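Local coordinates for protein hydrazine synthase subunit alpha (Candidatus Kuenenia stuttgartiensis, PDB 5C2V) that catalyses, within the hydrazine synthase complex of anammox bacteria, the condensation of hydroxylamine with ammonia to hydrazine, and carries two c-type hemes, at residues M176-H180 with V244-G248; T283-Q288 with Y300-M306; Q47-H51 with S227-P231; R477-A482 with S492-S496. All coordinates share one frame. Numbering follows the deposited sequence.

Interaction 1: M176-H180 with V244-G248; sequences MDEFH and VQANG
Residues 176-180, in the loop between strands 154-171 and 186-191, form a type I beta turn from Asp177 to His180, closed by His180 N to Asp177 O at 3.1 Å; Glu178 (phi/psi -75/-15) and Phe179 (-96/5) are its central residues. The turn packs on the end of strand 239-245, in another propeller blade, where the chain leaves the sheet at Ala246 (-107/1). The two backbones come nearest at Glu178 and Ala246, 6.4 Å between CA atoms. Asp177 (chi1 p) supports the turn through a weak bond from Phe179 N to Asp177 OD1, 2.9 Å. Glu178 (chi1 m, chi2 t, chi3 -55°) reaches the strand end: its OE1 lies 3.2 Å from Ala246 CB and its OE2 3.3 Å from Asn247 CA. A water joins the segments, donating to Glu178 OE1 (2.5 Å) and Val244 O (2.7 Å) and accepting from Ala246 N (2.6 Å). Phe179 (chi1 m) makes a small apolar contact, CZ 3.8 Å from Ala246 CB and CE2 4.1 Å from Val244 CG1. Asn247 OD1 accepts from Arg503 NH1; its side chain is about 7 Å from a heme c. The buried carboxylate is thus hydrogen-bonded by water at OE1 and by Trp545 NE1 at OE2, without a direct hydrogen bond to 244-248.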
loop_
_atom_site.group_PDB
_atom_site.type_symbol
_atom_site.label_atom_id
_atom_site.label_comp_id
_atom_site.label_asym_id
_atom_site.label_seq_id
_atom_site.Cartn_x
_atom_site.Cartn_y
_atom_site.Cartn_z
ATOM N N MET D 176 1.921 -22.712 -18.190
ATOM C CA MET D 176 1.394 -21.433 -17.728
ATOM C C MET D 176 2.038 -21.016 -16.410
ATOM O O MET D 176 2.231 -21.843 -15.520
ATOM C CB MET D 176 -0.126 -21.506 -17.558
ATOM C CG MET D 176 -0.925 -21.051 -18.769
ATOM S SD MET D 176 -2.696 -21.321 -18.553
ATOM C CE MET D 176 -3.352 -20.487 -19.995
ATOM N N ASP D 177 2.365 -19.733 -16.283
ATOM C CA ASP D 177 2.863 -19.217 -15.013
ATOM C C ASP D 177 1.696 -18.900 -14.085
ATOM O O ASP D 177 0.554 -19.272 -14.360
ATOM C CB ASP D 177 3.761 -17.984 -15.215
ATOM C CG ASP D 177 3.019 -16.775 -15.778
ATOM O OD1 ASP D 177 1.783 -16.821 -15.949
ATOM O OD2 ASP D 177 3.690 -15.755 -16.044
ATOM N N GLU D 178 1.984 -18.216 -12.987
ATOM C CA GLU D 178 0.969 -17.909 -11.989
ATOM C C GLU D 178 0.023 -16.793 -12.445
ATOM O O GLU D 178 -1.045 -16.599 -11.866
ATOM C CB GLU D 178 1.645 -17.549 -10.665
ATOM C CG GLU D 178 2.429 -18.716 -10.069
ATOM C CD GLU D 178 3.396 -18.295 -8.980
ATOM O OE1 GLU D 178 4.241 -17.414 -9.239
ATOM O OE2 GLU D 178 3.315 -18.852 -7.865
ATOM N N PHE D 179 0.420 -16.067 -13.485
ATOM C CA PHE D 179 -0.433 -15.048 -14.092
ATOM C C PHE D 179 -1.190 -15.602 -15.299
ATOM O O PHE D 179 -1.875 -14.859 -16.005
ATOM C CB PHE D 179 0.393 -13.828 -14.501
ATOM C CG PHE D 179 0.935 -13.047 -13.340
ATOM C CD1 PHE D 179 0.110 -12.681 -12.289
ATOM C CD2 PHE D 179 2.270 -12.684 -13.295
ATOM C CE1 PHE D 179 0.606 -11.962 -11.218
ATOM C CE2 PHE D 179 2.773 -11.967 -12.225
ATOM C CZ PHE D 179 1.939 -11.607 -11.184
ATOM N N HIS D 180 -1.034 -16.903 -15.529
ATOM C CA HIS D 180 -1.637 -17.610 -16.661
ATOM C C HIS D 180 -1.100 -17.122 -18.005
ATOM O O HIS D 180 -1.771 -17.241 -19.030
ATOM C CB HIS D 180 -3.165 -17.488 -16.635
ATOM C CG HIS D 180 -3.785 -17.932 -15.348
ATOM N ND1 HIS D 180 -4.060 -17.063 -14.315
ATOM C CD2 HIS D 180 -4.184 -19.156 -14.924
ATOM C CE1 HIS D 180 -4.602 -17.730 -13.311
ATOM N NE2 HIS D 180 -4.688 -19.003 -13.658
ATOM N N VAL D 244 10.284 -13.550 -10.260
ATOM C CA VAL D 244 8.905 -13.137 -10.074
ATOM C C VAL D 244 8.295 -13.925 -8.928
ATOM O O VAL D 244 8.072 -15.131 -9.049
ATOM C CB VAL D 244 8.068 -13.352 -11.351
ATOM C CG1 VAL D 244 6.609 -12.999 -11.099
ATOM C CG2 VAL D 244 8.632 -12.536 -12.502
ATOM N N GLN D 245 8.019 -13.255 -7.814
ATOM C CA GLN D 245 7.337 -13.932 -6.727
ATOM C C GLN D 245 5.873 -13.518 -6.759
ATOM O O GLN D 245 5.494 -12.437 -6.292
ATOM C CB GLN D 245 7.985 -13.581 -5.386
ATOM C CG GLN D 245 9.490 -13.831 -5.345
ATOM C CD GLN D 245 9.839 -15.306 -5.299
ATOM O OE1 GLN D 245 9.190 -16.088 -4.604
ATOM N NE2 GLN D 245 10.864 -15.696 -6.048
ATOM N N ALA D 246 5.066 -14.399 -7.345
ATOM C CA ALA D 246 3.627 -14.217 -7.483
ATOM C C ALA D 246 2.770 -15.094 -6.569
ATOM O O ALA D 246 1.544 -15.020 -6.646
ATOM C CB ALA D 246 3.224 -14.443 -8.935
ATOM N N ASN D 247 3.392 -15.922 -5.729
ATOM C CA ASN D 247 2.681 -17.053 -5.119
ATOM C C ASN D 247 1.406 -16.642 -4.392
ATOM O O ASN D 247 1.438 -15.853 -3.454
ATOM C CB ASN D 247 3.603 -17.799 -4.146
ATOM C CG ASN D 247 2.948 -19.036 -3.540
ATOM O OD1 ASN D 247 1.930 -19.523 -4.034
ATOM N ND2 ASN D 247 3.535 -19.547 -2.464
ATOM N N GLY D 248 0.290 -17.225 -4.818
ATOM C CA GLY D 248 -1.015 -16.901 -4.277
ATOM C C GLY D 248 -1.376 -15.425 -4.268
ATOM O O GLY D 248 -1.192 -14.711 -5.256
HETATM O O HOH W 1 6.179 -16.738 -7.889
#

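Interaction 2: T283-Q288 with Y300-M306; sequences TSGRSQ and YVESPYM
Strands 285-287 and 300-303 run antiparallel, their axes 4.7 Å apart at closest and 158° between N-to-C directions. Backbone hydrogen bonds set the register in two reciprocal pairs: Gly285 N to Ser303 O and Ser303 N to Gly285 O, both 2.9 Å, then Ser287 N to Val301 O at 3.0 Å and Val301 N to Ser287 O at 2.9 Å. Between them Arg286 and Glu302 make the non-hydrogen-bonded pair, CA atoms 4.9 Å apart. Glu302 CA makes a CA-H...O contact with Gly285 O (3.3 Å). Arg286 CA makes another with Val301 O (3.4 Å). This is the beta hairpin of strands 285-291 and 297-303, the first two strands of one four-stranded blade of the six-bladed propeller. Polar side chains gather on the Arg286 face: Arg286 (chi1 m, chi2 t, chi3 t) brings NH1 3.4 Å from Tyr300 OH, a weak hydrogen bond, and 3.7 Å from Glu302 OE1, a long salt bridge. Arg286 NH2 also bonds Ile280 O, while Glu302 pairs with Lys328. On the other face Ser303 OG (chi1 p) donates to Tyr305 O at 2.5 Å; a CB on Gly285 would fall 2.3 Å from Ser303 OG, a clash. At the ends, Met306 CE lies 3.4 Å from Thr283 O, and Val301 CG2 3.3 Å from Gln288 OE1, which accepts from Ser339 N. Pro304 packs on Tyr305 of the second alpha subunit.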
loop_
_atom_site.group_PDB
_atom_site.type_symbol
_atom_site.label_atom_id
_atom_site.label_comp_id
_atom_site.label_asym_id
_atom_site.label_seq_id
_atom_site.Cartn_x
_atom_site.Cartn_y
_atom_site.Cartn_z
ATOM N N THR D 283 5.182 -2.561 -7.259
ATOM C CA THR D 283 4.904 -3.545 -8.300
ATOM C C THR D 283 5.728 -3.323 -9.568
ATOM O O THR D 283 5.527 -4.014 -10.567
ATOM C CB THR D 283 3.412 -3.544 -8.690
ATOM O OG1 THR D 283 3.020 -2.223 -9.083
ATOM C CG2 THR D 283 2.553 -3.999 -7.522
ATOM N N SER D 284 6.635 -2.349 -9.534
ATOM C CA SER D 284 7.499 -2.072 -10.680
ATOM C C SER D 284 8.315 -3.298 -11.067
ATOM O O SER D 284 8.737 -4.071 -10.206
ATOM C CB SER D 284 8.442 -0.904 -10.386
ATOM O OG SER D 284 7.724 0.285 -10.110
ATOM N N GLY D 285 8.527 -3.483 -12.365
ATOM C CA GLY D 285 9.358 -4.576 -12.833
ATOM C C GLY D 285 10.823 -4.243 -12.643
ATOM O O GLY D 285 11.230 -3.102 -12.830
ATOM N N ARG D 286 11.621 -5.228 -12.249
ATOM C CA ARG D 286 13.060 -5.017 -12.131
ATOM C C ARG D 286 13.795 -6.005 -13.025
ATOM O O ARG D 286 13.784 -7.207 -12.766
ATOM C CB ARG D 286 13.508 -5.163 -10.675
ATOM C CG ARG D 286 12.628 -4.410 -9.685
ATOM C CD ARG D 286 13.102 -4.599 -8.252
ATOM N NE ARG D 286 12.026 -4.362 -7.293
ATOM C CZ ARG D 286 11.805 -3.201 -6.685
ATOM N NH1 ARG D 286 12.589 -2.161 -6.931
ATOM N NH2 ARG D 286 10.801 -3.082 -5.828
ATOM N N SER D 287 14.436 -5.504 -14.079
ATOM C CA SER D 287 15.074 -6.402 -15.040
ATOM C C SER D 287 16.414 -5.880 -15.545
ATOM O O SER D 287 16.753 -4.718 -15.333
ATOM C CB SER D 287 14.143 -6.654 -16.228
ATOM O OG SER D 287 13.974 -5.480 -17.004
ATOM N N GLN D 288 17.165 -6.759 -16.206
ATOM C CA GLN D 288 18.433 -6.403 -16.841
ATOM C C GLN D 288 19.417 -5.808 -15.839
ATOM O O GLN D 288 20.074 -4.805 -16.114
ATOM C CB GLN D 288 18.186 -5.431 -17.999
ATOM C CG GLN D 288 17.235 -5.977 -19.057
ATOM C CD GLN D 288 16.672 -4.897 -19.960
ATOM O OE1 GLN D 288 17.180 -3.778 -20.001
ATOM N NE2 GLN D 288 15.613 -5.230 -20.691
ATOM N N TYR D 300 19.781 -1.367 -12.435
ATOM C CA TYR D 300 18.756 -2.162 -13.089
ATOM C C TYR D 300 17.670 -1.310 -13.725
ATOM O O TYR D 300 17.496 -0.134 -13.392
ATOM C CB TYR D 300 18.133 -3.141 -12.091
ATOM C CG TYR D 300 17.446 -2.489 -10.908
ATOM C CD1 TYR D 300 18.181 -1.990 -9.839
ATOM C CD2 TYR D 300 16.062 -2.395 -10.850
ATOM C CE1 TYR D 300 17.556 -1.403 -8.753
ATOM C CE2 TYR D 300 15.429 -1.810 -9.769
ATOM C CZ TYR D 300 16.180 -1.316 -8.723
ATOM O OH TYR D 300 15.556 -0.732 -7.646
ATOM N N VAL D 301 16.944 -1.927 -14.648
ATOM C CA VAL D 301 15.817 -1.286 -15.298
ATOM C C VAL D 301 14.580 -1.442 -14.432
ATOM O O VAL D 301 14.135 -2.563 -14.150
ATOM C CB VAL D 301 15.544 -1.881 -16.693
ATOM C CG1 VAL D 301 14.203 -1.400 -17.226
ATOM C CG2 VAL D 301 16.670 -1.526 -17.650
ATOM N N GLU D 302 14.042 -0.304 -14.004
ATOM C CA GLU D 302 12.812 -0.277 -13.235
ATOM C C GLU D 302 11.674 0.146 -14.153
ATOM O O GLU D 302 11.565 1.313 -14.534
ATOM C CB GLU D 302 12.943 0.677 -12.047
ATOM C CG GLU D 302 11.905 0.481 -10.958
ATOM C CD GLU D 302 12.078 1.462 -9.816
ATOM O OE1 GLU D 302 12.585 1.057 -8.748
ATOM O OE2 GLU D 302 11.710 2.643 -9.989
ATOM N N SER D 303 10.832 -0.817 -14.504
ATOM C CA SER D 303 9.722 -0.587 -15.413
ATOM C C SER D 303 8.453 -0.245 -14.651
ATOM O O SER D 303 8.154 -0.866 -13.627
ATOM C CB SER D 303 9.491 -1.814 -16.297
ATOM O OG SER D 303 9.116 -2.939 -15.524
ATOM N N PRO D 304 7.699 0.741 -15.158
ATOM C CA PRO D 304 6.414 1.173 -14.601
ATOM C C PRO D 304 5.444 0.009 -14.453
ATOM O O PRO D 304 4.687 -0.059 -13.484
ATOM C CB PRO D 304 5.904 2.172 -15.637
ATOM C CG PRO D 304 7.123 2.682 -16.304
ATOM C CD PRO D 304 8.069 1.523 -16.351
ATOM N N TYR D 305 5.476 -0.899 -15.421
ATOM C CA TYR D 305 4.621 -2.075 -15.401
ATOM C C TYR D 305 5.460 -3.324 -15.156
ATOM O O TYR D 305 6.624 -3.391 -15.554
ATOM C CB TYR D 305 3.838 -2.190 -16.709
ATOM C CG TYR D 305 3.149 -0.904 -17.109
ATOM C CD1 TYR D 305 1.921 -0.552 -16.563
ATOM C CD2 TYR D 305 3.731 -0.038 -18.027
ATOM C CE1 TYR D 305 1.290 0.626 -16.922
ATOM C CE2 TYR D 305 3.107 1.140 -18.392
ATOM C CZ TYR D 305 1.888 1.467 -17.838
ATOM O OH TYR D 305 1.265 2.640 -18.199
ATOM N N MET D 306 4.860 -4.308 -14.495
ATOM C CA MET D 306 5.571 -5.509 -14.073
ATOM C C MET D 306 6.086 -6.334 -15.253
ATOM O O MET D 306 7.112 -7.006 -15.150
ATOM C CB MET D 306 4.659 -6.363 -13.188
ATOM C CG MET D 306 5.312 -7.606 -12.611
ATOM S SD MET D 306 4.290 -8.403 -11.357
ATOM C CE MET D 306 4.268 -7.139 -10.087
#

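Interaction 3: Q47-H51 with S227-P231; sequences QNYPH and SNFDP
Ser227 precedes strand 228-233 and offers CB to Pro50 CG at 3.5 Å. Asn228, already in the strand, turns CB away. Phe229 (phi/psi -153/178, chi1 p) points CB toward residues 47-51, and its ring meets Pro50 and Tyr49; the backbones are nearest at Pro50 and Phe229, 6.4 Å between CA atoms. Pro50, behind a cis peptide bond and with its ring C-gamma endo, sets CB over the Phe229 face in a CH-pi contact, 3.7 Å from the ring centroid; the Pro50 CB to Phe229 CG distance is 3.4 Å. The Tyr49 ring (chi1 -141°) meets Phe229 obliquely, planes at 77°, with Tyr49 CE2 and Phe229 CE2 4.0 Å apart. Asp230 follows with positive phi (48/65), and its OD2 accepts from Tyr49 OH at 3.2 Å; the same oxygen takes Gln288 N. A loop of the blade closed by strand 381-387 thus reaches across the propeller to strand 228-233, the first strand of another blade, near strands 124-131 and 285-291.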
loop_
_atom_site.group_PDB
_atom_site.type_symbol
_atom_site.label_atom_id
_atom_site.label_comp_id
_atom_site.label_asym_id
_atom_site.label_seq_id
_atom_site.Cartn_x
_atom_site.Cartn_y
_atom_site.Cartn_z
ATOM N N GLN D 47 6.810 -5.666 -23.844
ATOM C CA GLN D 47 5.677 -5.686 -22.927
ATOM C C GLN D 47 5.408 -7.099 -22.414
ATOM O O GLN D 47 4.729 -7.285 -21.405
ATOM C CB GLN D 47 4.427 -5.120 -23.603
ATOM C CG GLN D 47 3.809 -6.034 -24.645
ATOM C CD GLN D 47 4.525 -6.000 -25.980
ATOM O OE1 GLN D 47 5.332 -5.109 -26.245
ATOM N NE2 GLN D 47 4.226 -6.973 -26.835
ATOM N N ASN D 48 5.932 -8.092 -23.127
ATOM C CA ASN D 48 5.787 -9.494 -22.741
ATOM C C ASN D 48 6.985 -10.046 -21.961
ATOM O O ASN D 48 7.055 -11.247 -21.697
ATOM C CB ASN D 48 5.524 -10.355 -23.977
ATOM C CG ASN D 48 4.084 -10.261 -24.452
ATOM O OD1 ASN D 48 3.817 -10.006 -25.626
ATOM N ND2 ASN D 48 3.145 -10.464 -23.532
ATOM N N TYR D 49 7.923 -9.165 -21.616
ATOM C CA TYR D 49 9.132 -9.513 -20.862
ATOM C C TYR D 49 8.793 -10.333 -19.615
ATOM O O TYR D 49 7.781 -10.071 -18.970
ATOM C CB TYR D 49 9.863 -8.227 -20.457
ATOM C CG TYR D 49 11.373 -8.268 -20.528
ATOM C CD1 TYR D 49 12.043 -7.860 -21.674
ATOM C CD2 TYR D 49 12.131 -8.675 -19.438
ATOM C CE1 TYR D 49 13.423 -7.881 -21.742
ATOM C CE2 TYR D 49 13.512 -8.702 -19.497
ATOM C CZ TYR D 49 14.152 -8.302 -20.651
ATOM O OH TYR D 49 15.526 -8.325 -20.714
ATOM N N PRO D 50 9.628 -11.328 -19.260
ATOM C CA PRO D 50 10.868 -11.855 -19.843
ATOM C C PRO D 50 10.685 -12.610 -21.150
ATOM O O PRO D 50 11.678 -12.862 -21.835
ATOM C CB PRO D 50 11.382 -12.801 -18.762
ATOM C CG PRO D 50 10.162 -13.295 -18.118
ATOM C CD PRO D 50 9.224 -12.119 -18.084
ATOM N N HIS D 51 9.454 -12.960 -21.509
ATOM C CA HIS D 51 9.293 -13.814 -22.669
ATOM C C HIS D 51 9.320 -12.854 -23.832
ATOM O O HIS D 51 8.336 -12.191 -24.159
ATOM C CB HIS D 51 7.979 -14.598 -22.593
ATOM C CG HIS D 51 7.673 -15.414 -23.810
ATOM N ND1 HIS D 51 8.297 -16.613 -24.080
ATOM C CD2 HIS D 51 6.785 -15.219 -24.813
ATOM C CE1 HIS D 51 7.818 -17.114 -25.204
ATOM N NE2 HIS D 51 6.899 -16.288 -25.671
ATOM N N SER D 227 8.505 -16.812 -13.662
ATOM C CA SER D 227 9.703 -16.652 -14.478
ATOM C C SER D 227 10.924 -16.135 -13.719
ATOM O O SER D 227 10.867 -15.105 -13.050
ATOM C CB SER D 227 9.406 -15.718 -15.651
ATOM O OG SER D 227 8.447 -16.286 -16.526
ATOM N N ASN D 228 12.024 -16.873 -13.835
ATOM C CA ASN D 228 13.341 -16.384 -13.438
ATOM C C ASN D 228 14.124 -16.024 -14.692
ATOM O O ASN D 228 14.183 -16.814 -15.635
ATOM C CB ASN D 228 14.098 -17.426 -12.615
ATOM C CG ASN D 228 13.571 -17.550 -11.201
ATOM O OD1 ASN D 228 13.006 -16.606 -10.654
ATOM N ND2 ASN D 228 13.764 -18.718 -10.599
ATOM N N PHE D 229 14.719 -14.836 -14.717
ATOM C CA PHE D 229 15.333 -14.355 -15.949
ATOM C C PHE D 229 16.475 -13.367 -15.741
ATOM O O PHE D 229 16.781 -12.976 -14.615
ATOM C CB PHE D 229 14.264 -13.713 -16.834
ATOM C CG PHE D 229 13.535 -12.570 -16.179
ATOM C CD1 PHE D 229 12.439 -12.805 -15.362
ATOM C CD2 PHE D 229 13.936 -11.261 -16.391
ATOM C CE1 PHE D 229 11.766 -11.756 -14.762
ATOM C CE2 PHE D 229 13.266 -10.209 -15.794
ATOM C CZ PHE D 229 12.179 -10.458 -14.980
ATOM N N ASP D 230 17.076 -12.960 -16.856
ATOM C CA ASP D 230 18.203 -12.027 -16.884
ATOM C C ASP D 230 19.322 -12.372 -15.899
ATOM O O ASP D 230 19.586 -11.612 -14.967
ATOM C CB ASP D 230 17.704 -10.605 -16.617
ATOM C CG ASP D 230 16.837 -10.074 -17.743
ATOM O OD1 ASP D 230 16.439 -10.874 -18.616
ATOM O OD2 ASP D 230 16.550 -8.859 -17.754
ATOM N N PRO D 231 19.992 -13.519 -16.106
ATOM C CA PRO D 231 21.100 -13.906 -15.226
ATOM C C PRO D 231 22.372 -13.107 -15.502
ATOM O O PRO D 231 22.638 -12.746 -16.648
ATOM C CB PRO D 231 21.301 -15.386 -15.554
ATOM C CG PRO D 231 20.886 -15.501 -16.976
ATOM C CD PRO D 231 19.760 -14.518 -17.167
#

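Interaction 4: R477-A482 with S492-S496; sequences RFRVGA and SSSNS
Within the middle domain of the subunit, the long connection between strands 461-467 and 503-510 doubles back on itself, and residues 477-482 meet 492-496 through a single backbone bridge at Val480 and Ser493, CA atoms 4.2 Å apart. Both segments are irregular. Two hydrogen bonds hold them: Ser494 N to Arg479 O at 2.7 Å and Gly481 N to Ser492 O at 3.0 Å. Phe478 and Arg479 are extended (-138/135 and -138/134), then Gly481 turns the chain at 87/24, where a CB would jam against the preceding carbonyl. Ser493 (chi1 p) forms an ST turn, its OG accepting from Asn495 N at 3.1 Å. Phe478 (chi1 t) lies beside this turn, its CE1 3.7 Å from Ser493 OG and 3.6 Å from Asn495 ND2, its CD1 4.2 Å from Ser494 CB. Ala482 CB sits 3.9 Å from Ser493 C. The Asn495 backbone pairs with Trp767 and Asp768, and its side chain is about 4 Å from a bound calcium whose site includes Asp768. Ser493 OG shapes the turn, while Ser492 OG bonds Gly489 O and Asn495 ND2 bonds Glu472 weakly; both bonds between the segments are main-chain, so the pairing itself uses no polar side chain.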
loop_
_atom_site.group_PDB
_atom_site.type_symbol
_atom_site.label_atom_id
_atom_site.label_comp_id
_atom_site.label_asym_id
_atom_site.label_seq_id
_atom_site.Cartn_x
_atom_site.Cartn_y
_atom_site.Cartn_z
ATOM N N ARG D 477 -11.650 -27.195 -21.604
ATOM C CA ARG D 477 -11.740 -27.569 -20.195
ATOM C C ARG D 477 -11.204 -26.514 -19.222
ATOM O O ARG D 477 -11.281 -26.700 -18.008
ATOM C CB ARG D 477 -11.007 -28.892 -19.961
ATOM C CG ARG D 477 -11.690 -30.094 -20.592
ATOM C CD ARG D 477 -12.910 -30.520 -19.791
ATOM N NE ARG D 477 -12.540 -31.088 -18.497
ATOM C CZ ARG D 477 -13.407 -31.588 -17.622
ATOM N NH1 ARG D 477 -14.704 -31.591 -17.898
ATOM N NH2 ARG D 477 -12.976 -32.084 -16.470
ATOM N N PHE D 478 -10.668 -25.410 -19.739
ATOM C CA PHE D 478 -10.038 -24.414 -18.871
ATOM C C PHE D 478 -10.376 -22.975 -19.258
ATOM O O PHE D 478 -10.330 -22.605 -20.431
ATOM C CB PHE D 478 -8.518 -24.604 -18.871
ATOM C CG PHE D 478 -7.772 -23.568 -18.072
ATOM C CD1 PHE D 478 -7.782 -23.600 -16.686
ATOM C CD2 PHE D 478 -7.048 -22.574 -18.708
ATOM C CE1 PHE D 478 -7.094 -22.653 -15.951
ATOM C CE2 PHE D 478 -6.356 -21.624 -17.978
ATOM C CZ PHE D 478 -6.379 -21.663 -16.597
ATOM N N ARG D 479 -10.700 -22.166 -18.253
ATOM C CA ARG D 479 -11.066 -20.770 -18.468
ATOM C C ARG D 479 -10.442 -19.856 -17.415
ATOM O O ARG D 479 -10.476 -20.155 -16.222
ATOM C CB ARG D 479 -12.590 -20.614 -18.460
ATOM C CG ARG D 479 -13.075 -19.201 -18.735
ATOM C CD ARG D 479 -12.670 -18.743 -20.125
ATOM N NE ARG D 479 -12.947 -17.326 -20.335
ATOM C CZ ARG D 479 -14.091 -16.852 -20.815
ATOM N NH1 ARG D 479 -15.072 -17.683 -21.140
ATOM N NH2 ARG D 479 -14.255 -15.545 -20.973
ATOM N N VAL D 480 -9.876 -18.739 -17.865
ATOM C CA VAL D 480 -9.277 -17.759 -16.965
ATOM C C VAL D 480 -10.290 -16.684 -16.577
ATOM O O VAL D 480 -10.992 -16.144 -17.432
ATOM C CB VAL D 480 -8.042 -17.088 -17.602
ATOM C CG1 VAL D 480 -7.459 -16.035 -16.669
ATOM C CG2 VAL D 480 -6.993 -18.129 -17.953
ATOM N N GLY D 481 -10.367 -16.380 -15.285
ATOM C CA GLY D 481 -11.258 -15.345 -14.796
ATOM C C GLY D 481 -12.659 -15.850 -14.510
ATOM O O GLY D 481 -13.618 -15.080 -14.513
ATOM N N ALA D 482 -12.776 -17.149 -14.259
ATOM C CA ALA D 482 -14.067 -17.752 -13.954
ATOM C C ALA D 482 -14.555 -17.329 -12.573
ATOM O O ALA D 482 -15.754 -17.332 -12.297
ATOM C CB ALA D 482 -13.979 -19.268 -14.048
ATOM N N SER D 492 -8.012 -15.385 -10.940
ATOM C CA SER D 492 -8.690 -16.652 -10.706
ATOM C C SER D 492 -8.826 -17.408 -12.024
ATOM O O SER D 492 -8.448 -16.899 -13.079
ATOM C CB SER D 492 -10.063 -16.424 -10.071
ATOM O OG SER D 492 -10.906 -15.683 -10.936
ATOM N N SER D 493 -9.373 -18.617 -11.960
ATOM C CA SER D 493 -9.510 -19.462 -13.142
ATOM C C SER D 493 -10.498 -20.584 -12.871
ATOM O O SER D 493 -11.084 -20.645 -11.799
ATOM C CB SER D 493 -8.158 -20.049 -13.553
ATOM O OG SER D 493 -7.789 -21.118 -12.698
ATOM N N SER D 494 -10.664 -21.482 -13.836
ATOM C CA SER D 494 -11.558 -22.624 -13.678
ATOM C C SER D 494 -11.104 -23.552 -12.551
ATOM O O SER D 494 -11.889 -24.352 -12.038
ATOM C CB SER D 494 -11.658 -23.405 -14.991
ATOM O OG SER D 494 -12.395 -24.605 -14.819
ATOM N N ASN D 495 -9.833 -23.446 -12.178
ATOM C CA ASN D 495 -9.258 -24.277 -11.126
ATOM C C ASN D 495 -9.554 -23.793 -9.706
ATOM O O ASN D 495 -9.787 -24.604 -8.810
ATOM C CB ASN D 495 -7.745 -24.391 -11.321
ATOM C CG ASN D 495 -7.376 -25.206 -12.546
ATOM O OD1 ASN D 495 -8.057 -26.172 -12.888
ATOM N ND2 ASN D 495 -6.294 -24.820 -13.211
ATOM N N SER D 496 -9.533 -22.481 -9.494
ATOM C CA SER D 496 -9.764 -21.935 -8.158
ATOM C C SER D 496 -10.406 -20.553 -8.191
ATOM O O SER D 496 -10.198 -19.779 -9.126
ATOM C CB SER D 496 -8.451 -21.866 -7.375
ATOM O OG SER D 496 -7.633 -20.808 -7.840
#

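Overall arrangement
Interactions 1, 3 and 4 are buried, interaction 2 partly. Interactions 1 and 3 share a sheet: Ser227, just before strand 228-233, hydrogen-bonds Val244 of the neighbouring strand 239-245, and Val244 packs on Phe229. Interaction 2, reaching the second alpha subunit, belongs to the next blade; Gln288 N to Asp230 OD2 (2.7 Å) ties it to interaction 3, and Met306 touches Phe179 of interaction 1. Interaction 4 lies in the middle domain, with His180 and Met176 packing on Phe478 and so joining propeller to middle domain. Chemistry follows place: regular strand pairing in 2, ring packing plus a tyrosine-carboxylate hydrogen bond in 3, a water bridge beside apolar packing in 1 and an irregular main-chain bridge in 4.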